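PDB 3VXJ: DyP, which probably uses heme b and a peroxide to oxidise dyes and phenolic substrates. Local coordinates for residues F230-N242 with Q249-F261. Sequence-based numbering, arbitrary orientation.
With HEM (protoporphyrin IX containing Fe), chain B.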
loop_
_atom_site.group_PDB
_atom_site.type_symbol
_atom_site.label_atom_id
_atom_site.label_comp_id
_atom_site.label_asym_id
_atom_site.label_seq_id
_atom_site.Cartn_x
_atom_site.Cartn_y
_atom_site.Cartn_z
ATOM N N PHE A 230 11.482 2.965 -16.354
ATOM C CA PHE A 230 12.023 1.931 -15.473
ATOM C C PHE A 230 12.703 0.827 -16.280
ATOM O O PHE A 230 13.843 0.439 -16.003
ATOM C CB PHE A 230 10.886 1.368 -14.613
ATOM C CG PHE A 230 11.268 0.163 -13.795
ATOM C CD1 PHE A 230 11.949 0.306 -12.592
ATOM C CD2 PHE A 230 10.932 -1.115 -14.223
ATOM C CE1 PHE A 230 12.288 -0.818 -11.831
ATOM C CE2 PHE A 230 11.262 -2.235 -13.468
ATOM C CZ PHE A 230 11.955 -2.087 -12.280
ATOM N N ASN A 231 11.990 0.317 -17.282
ATOM C CA ASN A 231 12.511 -0.747 -18.131
ATOM C C ASN A 231 13.808 -0.313 -18.818
ATOM O O ASN A 231 14.813 -1.031 -18.785
ATOM C CB ASN A 231 11.460 -1.131 -19.177
ATOM C CG ASN A 231 11.880 -2.314 -20.027
ATOM O OD1 ASN A 231 11.983 -3.437 -19.531
ATOM N ND2 ASN A 231 12.103 -2.072 -21.318
ATOM N N ALA A 232 13.798 0.872 -19.422
ATOM C CA ALA A 232 14.981 1.395 -20.103
ATOM C C ALA A 232 16.153 1.577 -19.146
ATOM O O ALA A 232 17.294 1.278 -19.509
ATOM C CB ALA A 232 14.649 2.703 -20.814
ATOM N N TYR A 233 15.872 2.048 -17.928
ATOM C CA TYR A 233 16.910 2.206 -16.916
ATOM C C TYR A 233 17.564 0.869 -16.568
ATOM O O TYR A 233 18.784 0.791 -16.443
ATOM C CB TYR A 233 16.366 2.866 -15.642
ATOM C CG TYR A 233 17.445 3.068 -14.602
ATOM C CD1 TYR A 233 18.297 4.170 -14.656
ATOM C CD2 TYR A 233 17.637 2.139 -13.579
ATOM C CE1 TYR A 233 19.307 4.346 -13.705
ATOM C CE2 TYR A 233 18.641 2.307 -12.633
ATOM C CZ TYR A 233 19.470 3.408 -12.697
ATOM O OH TYR A 233 20.461 3.562 -11.754
ATOM N N THR A 234 16.760 -0.182 -16.405
ATOM C CA THR A 234 17.322 -1.489 -16.054
ATOM C C THR A 234 18.126 -2.087 -17.207
ATOM O O THR A 234 19.118 -2.768 -16.976
ATOM C CB THR A 234 16.268 -2.508 -15.552
ATOM O OG1 THR A 234 15.377 -2.845 -16.615
ATOM C CG2 THR A 234 15.471 -1.973 -14.345
ATOM N N LEU A 235 17.703 -1.833 -18.443
ATOM C CA LEU A 235 18.480 -2.264 -19.600
ATOM C C LEU A 235 19.807 -1.508 -19.705
ATOM O O LEU A 235 20.850 -2.122 -19.947
ATOM C CB LEU A 235 17.654 -2.130 -20.883
ATOM C CG LEU A 235 16.542 -3.178 -21.019
ATOM C CD1 LEU A 235 15.513 -2.717 -22.029
ATOM C CD2 LEU A 235 17.137 -4.526 -21.429
ATOM N N ALA A 236 19.774 -0.189 -19.503
ATOM C CA ALA A 236 20.982 0.641 -19.580
ATOM C C ALA A 236 21.995 0.328 -18.483
ATOM O O ALA A 236 23.201 0.530 -18.659
ATOM C CB ALA A 236 20.611 2.117 -19.548
ATOM N N ASN A 237 21.503 -0.178 -17.355
ATOM C CA ASN A 237 22.335 -0.432 -16.181
ATOM C C ASN A 237 22.384 -1.909 -15.804
ATOM O O ASN A 237 22.695 -2.275 -14.664
ATOM C CB ASN A 237 21.866 0.443 -15.021
ATOM C CG ASN A 237 22.109 1.905 -15.291
ATOM O OD1 ASN A 237 23.226 2.397 -15.124
ATOM N ND2 ASN A 237 21.077 2.605 -15.741
ATOM N N ALA A 238 22.069 -2.752 -16.782
ATOM C CA ALA A 238 21.991 -4.195 -16.586
ATOM C C ALA A 238 23.225 -4.709 -15.870
ATOM O O ALA A 238 24.348 -4.325 -16.188
ATOM C CB ALA A 238 21.834 -4.897 -17.923
ATOM N N ILE A 239 23.017 -5.572 -14.887
ATOM C CA ILE A 239 24.130 -6.130 -14.128
ATOM C C ILE A 239 24.880 -7.129 -15.013
ATOM O O ILE A 239 24.256 -8.030 -15.570
ATOM C CB ILE A 239 23.627 -6.757 -12.813
ATOM C CG1 ILE A 239 23.060 -5.650 -11.917
ATOM C CG2 ILE A 239 24.737 -7.527 -12.113
ATOM C CD1 ILE A 239 22.301 -6.109 -10.723
ATOM N N PRO A 240 26.205 -6.950 -15.179
ATOM C CA PRO A 240 26.918 -7.816 -16.132
ATOM C C PRO A 240 27.039 -9.280 -15.710
ATOM O O PRO A 240 27.088 -10.143 -16.573
ATOM C CB PRO A 240 28.317 -7.186 -16.234
ATOM C CG PRO A 240 28.457 -6.315 -15.077
ATOM C CD PRO A 240 27.077 -5.891 -14.637
ATOM N N ALA A 241 27.095 -9.550 -14.406
ATOM C CA ALA A 241 27.319 -10.904 -13.894
ATOM C C ALA A 241 26.857 -10.990 -12.453
ATOM O O ALA A 241 26.806 -9.984 -11.745
ATOM C CB ALA A 241 28.795 -11.272 -13.971
ATOM N N ASN A 242 26.528 -12.196 -12.015
ATOM C CA ASN A 242 26.379 -12.422 -10.595
ATOM C C ASN A 242 27.176 -13.657 -10.216
ATOM O O ASN A 242 27.954 -14.150 -11.034
ATOM C CB ASN A 242 24.903 -12.437 -10.153
ATOM C CG ASN A 242 24.099 -13.572 -10.749
ATOM O OD1 ASN A 242 24.618 -14.652 -11.056
ATOM N ND2 ASN A 242 22.794 -13.344 -10.872
ATOM N N GLN A 249 22.321 -9.241 -21.411
ATOM C CA GLN A 249 21.760 -7.952 -21.029
ATOM C C GLN A 249 20.335 -8.091 -20.494
ATOM O O GLN A 249 19.997 -7.476 -19.486
ATOM C CB GLN A 249 21.812 -6.954 -22.174
ATOM C CG GLN A 249 21.323 -5.582 -21.747
ATOM C CD GLN A 249 21.072 -4.661 -22.908
ATOM O OE1 GLN A 249 20.937 -5.106 -24.054
ATOM N NE2 GLN A 249 20.987 -3.365 -22.625
ATOM N N GLN A 250 19.506 -8.893 -21.157
ATOM C CA GLN A 250 18.128 -9.049 -20.697
ATOM C C GLN A 250 18.102 -9.646 -19.295
ATOM O O GLN A 250 17.363 -9.170 -18.438
ATOM C CB GLN A 250 17.273 -9.857 -21.679
ATOM C CG GLN A 250 15.748 -9.809 -21.385
ATOM C CD GLN A 250 15.123 -8.408 -21.515
ATOM O OE1 GLN A 250 15.388 -7.672 -22.470
ATOM N NE2 GLN A 250 14.268 -8.053 -20.561
ATOM N N GLU A 251 18.931 -10.661 -19.054
ATOM C CA GLU A 251 19.031 -11.265 -17.723
ATOM C C GLU A 251 19.508 -10.250 -16.692
ATOM O O GLU A 251 19.022 -10.226 -15.555
ATOM C CB GLU A 251 19.982 -12.469 -17.738
ATOM C CG GLU A 251 19.392 -13.699 -18.397
ATOM C CD GLU A 251 20.422 -14.769 -18.702
ATOM O OE1 GLU A 251 21.645 -14.515 -18.587
ATOM O OE2 GLU A 251 19.994 -15.890 -19.066
ATOM N N GLY A 252 20.485 -9.436 -17.080
ATOM C CA GLY A 252 21.073 -8.458 -16.171
ATOM C C GLY A 252 20.104 -7.344 -15.822
ATOM O O GLY A 252 20.165 -6.790 -14.720
ATOM N N ALA A 253 19.215 -7.019 -16.762
ATOM C CA ALA A 253 18.181 -6.008 -16.549
ATOM C C ALA A 253 17.100 -6.527 -15.616
ATOM O O ALA A 253 16.685 -5.822 -14.687
ATOM C CB ALA A 253 17.568 -5.574 -17.888
ATOM N N GLU A 254 16.663 -7.767 -15.848
ATOM C CA GLU A 254 15.701 -8.422 -14.963
ATOM C C GLU A 254 16.289 -8.537 -13.565
ATOM O O GLU A 254 15.610 -8.260 -12.573
ATOM C CB GLU A 254 15.323 -9.814 -15.474
ATOM C CG GLU A 254 14.587 -9.850 -16.823
ATOM C CD GLU A 254 13.226 -9.129 -16.875
ATOM O OE1 GLU A 254 12.687 -8.639 -15.847
ATOM O OE2 GLU A 254 12.686 -9.053 -18.003
ATOM N N PHE A 255 17.561 -8.923 -13.483
ATOM C CA PHE A 255 18.235 -9.042 -12.192
ATOM C C PHE A 255 18.315 -7.694 -11.482
ATOM O O PHE A 255 18.016 -7.611 -10.289
ATOM C CB PHE A 255 19.625 -9.652 -12.386
ATOM C CG PHE A 255 20.364 -9.956 -11.103
ATOM C CD1 PHE A 255 19.776 -10.692 -10.070
ATOM C CD2 PHE A 255 21.678 -9.534 -10.950
ATOM C CE1 PHE A 255 20.490 -10.980 -8.904
ATOM C CE2 PHE A 255 22.395 -9.828 -9.790
ATOM C CZ PHE A 255 21.801 -10.551 -8.767
ATOM N N LEU A 256 18.670 -6.631 -12.207
ATOM C CA LEU A 256 18.695 -5.305 -11.592
ATOM C C LEU A 256 17.320 -4.923 -11.013
ATOM O O LEU A 256 17.247 -4.410 -9.884
ATOM C CB LEU A 256 19.214 -4.243 -12.574
ATOM C CG LEU A 256 19.286 -2.822 -12.014
ATOM C CD1 LEU A 256 20.205 -2.724 -10.808
ATOM C CD2 LEU A 256 19.755 -1.880 -13.097
ATOM N N GLY A 257 16.247 -5.188 -11.752
ATOM C CA GLY A 257 14.900 -4.937 -11.238
ATOM C C GLY A 257 14.646 -5.689 -9.943
ATOM O O GLY A 257 14.139 -5.114 -8.965
ATOM N N ALA A 258 15.023 -6.968 -9.921
ATOM C CA ALA A 258 14.862 -7.775 -8.709
ATOM C C ALA A 258 15.689 -7.259 -7.535
ATOM O O ALA A 258 15.249 -7.325 -6.387
ATOM C CB ALA A 258 15.169 -9.258 -8.994
ATOM N N ARG A 259 16.879 -6.746 -7.820
ATOM C CA ARG A 259 17.751 -6.173 -6.797
ATOM C C ARG A 259 17.154 -4.889 -6.213
ATOM O O ARG A 259 17.309 -4.604 -5.016
ATOM C CB ARG A 259 19.140 -5.901 -7.386
ATOM C CG ARG A 259 19.900 -7.158 -7.803
ATOM C CD ARG A 259 20.425 -7.916 -6.614
ATOM N NE ARG A 259 21.572 -7.232 -6.028
ATOM C CZ ARG A 259 22.248 -7.694 -4.980
ATOM N NH1 ARG A 259 21.900 -8.834 -4.407
ATOM N NH2 ARG A 259 23.279 -7.014 -4.513
ATOM N N MET A 260 16.472 -4.119 -7.057
ATOM C CA MET A 260 15.823 -2.890 -6.610
ATOM C C MET A 260 14.645 -3.192 -5.688
ATOM O O MET A 260 14.428 -2.483 -4.696
ATOM C CB MET A 260 15.381 -2.052 -7.810
ATOM C CG MET A 260 16.559 -1.497 -8.590
ATOM S SD MET A 260 16.152 -0.965 -10.272
ATOM C CE MET A 260 15.331 0.572 -9.935
ATOM N N PHE A 261 13.891 -4.246 -6.001
ATOM C CA PHE A 261 12.712 -4.583 -5.199
ATOM C C PHE A 261 12.998 -5.463 -3.997
ATOM O O PHE A 261 12.324 -5.345 -2.958
ATOM C CB PHE A 261 11.619 -5.230 -6.050
ATOM C CG PHE A 261 10.675 -4.232 -6.652
ATOM C CD1 PHE A 261 9.637 -3.700 -5.885
ATOM C CD2 PHE A 261 10.835 -3.798 -7.961
ATOM C CE1 PHE A 261 8.774 -2.754 -6.420
ATOM C CE2 PHE A 261 9.965 -2.853 -8.506
ATOM C CZ PHE A 261 8.933 -2.337 -7.736
HETATM C CHA HEM B . 6.119 -4.841 -0.715
HETATM C CHB HEM B . 5.588 -2.606 -4.968
HETATM C CHC HEM B . 4.959 1.628 -2.716
HETATM C CHD HEM B . 5.452 -0.588 1.553
HETATM C C1A HEM B . 6.065 -4.599 -2.060
HETATM C C2A HEM B . 6.281 -5.582 -3.098
HETATM C C3A HEM B . 6.143 -4.953 -4.278
HETATM C C4A HEM B . 5.806 -3.573 -4.014
HETATM C CMA HEM B . 6.274 -5.564 -5.686
HETATM C CAA HEM B . 6.674 -7.055 -2.846
HETATM C CBA HEM B . 5.502 -8.023 -2.665
HETATM C CGA HEM B . 4.785 -7.879 -1.343
HETATM O O1A HEM B . 5.336 -8.241 -0.282
HETATM O O2A HEM B . 3.610 -7.417 -1.362
HETATM C C1B HEM B . 5.356 -1.264 -4.735
HETATM C C2B HEM B . 5.135 -0.256 -5.749
HETATM C C3B HEM B . 4.955 0.922 -5.123
HETATM C C4B HEM B . 5.046 0.674 -3.699
HETATM C CMB HEM B . 5.141 -0.541 -7.267
HETATM C CAB HEM B . 4.666 2.307 -5.740
HETATM C CBB HEM B . 4.108 2.445 -6.945
HETATM C C1C HEM B . 5.085 1.400 -1.369
HETATM C C2C HEM B . 5.055 2.413 -0.332
HETATM C C3C HEM B . 5.207 1.801 0.853
HETATM C C4C HEM B . 5.329 0.383 0.590
HETATM C CMC HEM B . 4.863 3.918 -0.598
HETATM C CAC HEM B . 5.236 2.418 2.276
HETATM C CBC HEM B . 5.814 3.602 2.520
HETATM C C1D HEM B . 5.606 -1.931 1.325
HETATM C C2D HEM B . 5.623 -2.921 2.374
HETATM C C3D HEM B . 5.842 -4.227 1.677
HETATM C C4D HEM B . 5.928 -3.913 0.273
HETATM C CMD HEM B . 5.479 -2.740 3.894
HETATM C CAD HEM B . 5.962 -5.585 2.386
HETATM C CBD HEM B . 7.395 -5.710 2.892
HETATM C CGD HEM B . 7.607 -6.994 3.648
HETATM O O1D HEM B . 8.581 -7.719 3.309
HETATM O O2D HEM B . 6.824 -7.297 4.577
HETATM N NA HEM B . 5.804 -3.391 -2.654
HETATM N NB HEM B . 5.330 -0.660 -3.485
HETATM N NC HEM B . 5.292 0.180 -0.767
HETATM N ND HEM B . 5.757 -2.551 0.087
HETATM FE FE HEM B . 5.614 -1.587 -1.712
HETATM O O HOH W 1 3.667 -2.010 -1.679
#
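Gln249 NE2 donates to Leu235 O over 3.0 Å, at an N-H...O angle of 163°. The extended Gln249 side chain, CG anti to the backbone N (chi1 -176°), spans from helix 249-261 to the end of helix 227-236. Ile239 N donates to Gly252 O at 3.1 Å. That oxygen also accepts the helical bond from Leu256 N on the opposite face of its carbonyl plane, so two donors grip it. Glycine suits position 252 because a CB would collide with Ile239 O.

Small residues let the backbones close in around Ala253, whose CB lies 3.3 Å from Thr234 O. Thr234 is a knob among Ala253, Leu256, Gly257 and Met260, its OG1 bonded back to Asn231 O. Ile239 lays its branched side chain on helix 249-261, CD1 reaching Phe255 CD2 at 3.5 Å and CG2 meeting the ring edge in plane. Asn242 ND2, also bonded to Thr275 O, lies 3.6 Å over the centre of one face of Phe255, its amide nearly perpendicular to the ring; Arg259 CG covers the opposite face. With an alanine in place of Phe255, Asn242 and Arg259 CG would probably lose the ring between them and Ile239 its edge partner. Nearer the heme, Met260 CE packs on Phe230 CE1 at 3.8 Å, while SD stands obliquely beside that ring, a Met-aromatic contact.

The axes of segments 230-236 and 249-261 cross at 117° and come within 8.0 Å. Strands 241-242 and 245-246 link them; helix 249-261 ends with the Phe261 ring edge at heme CHB, on the face away from the iron-bound water, near axial His308.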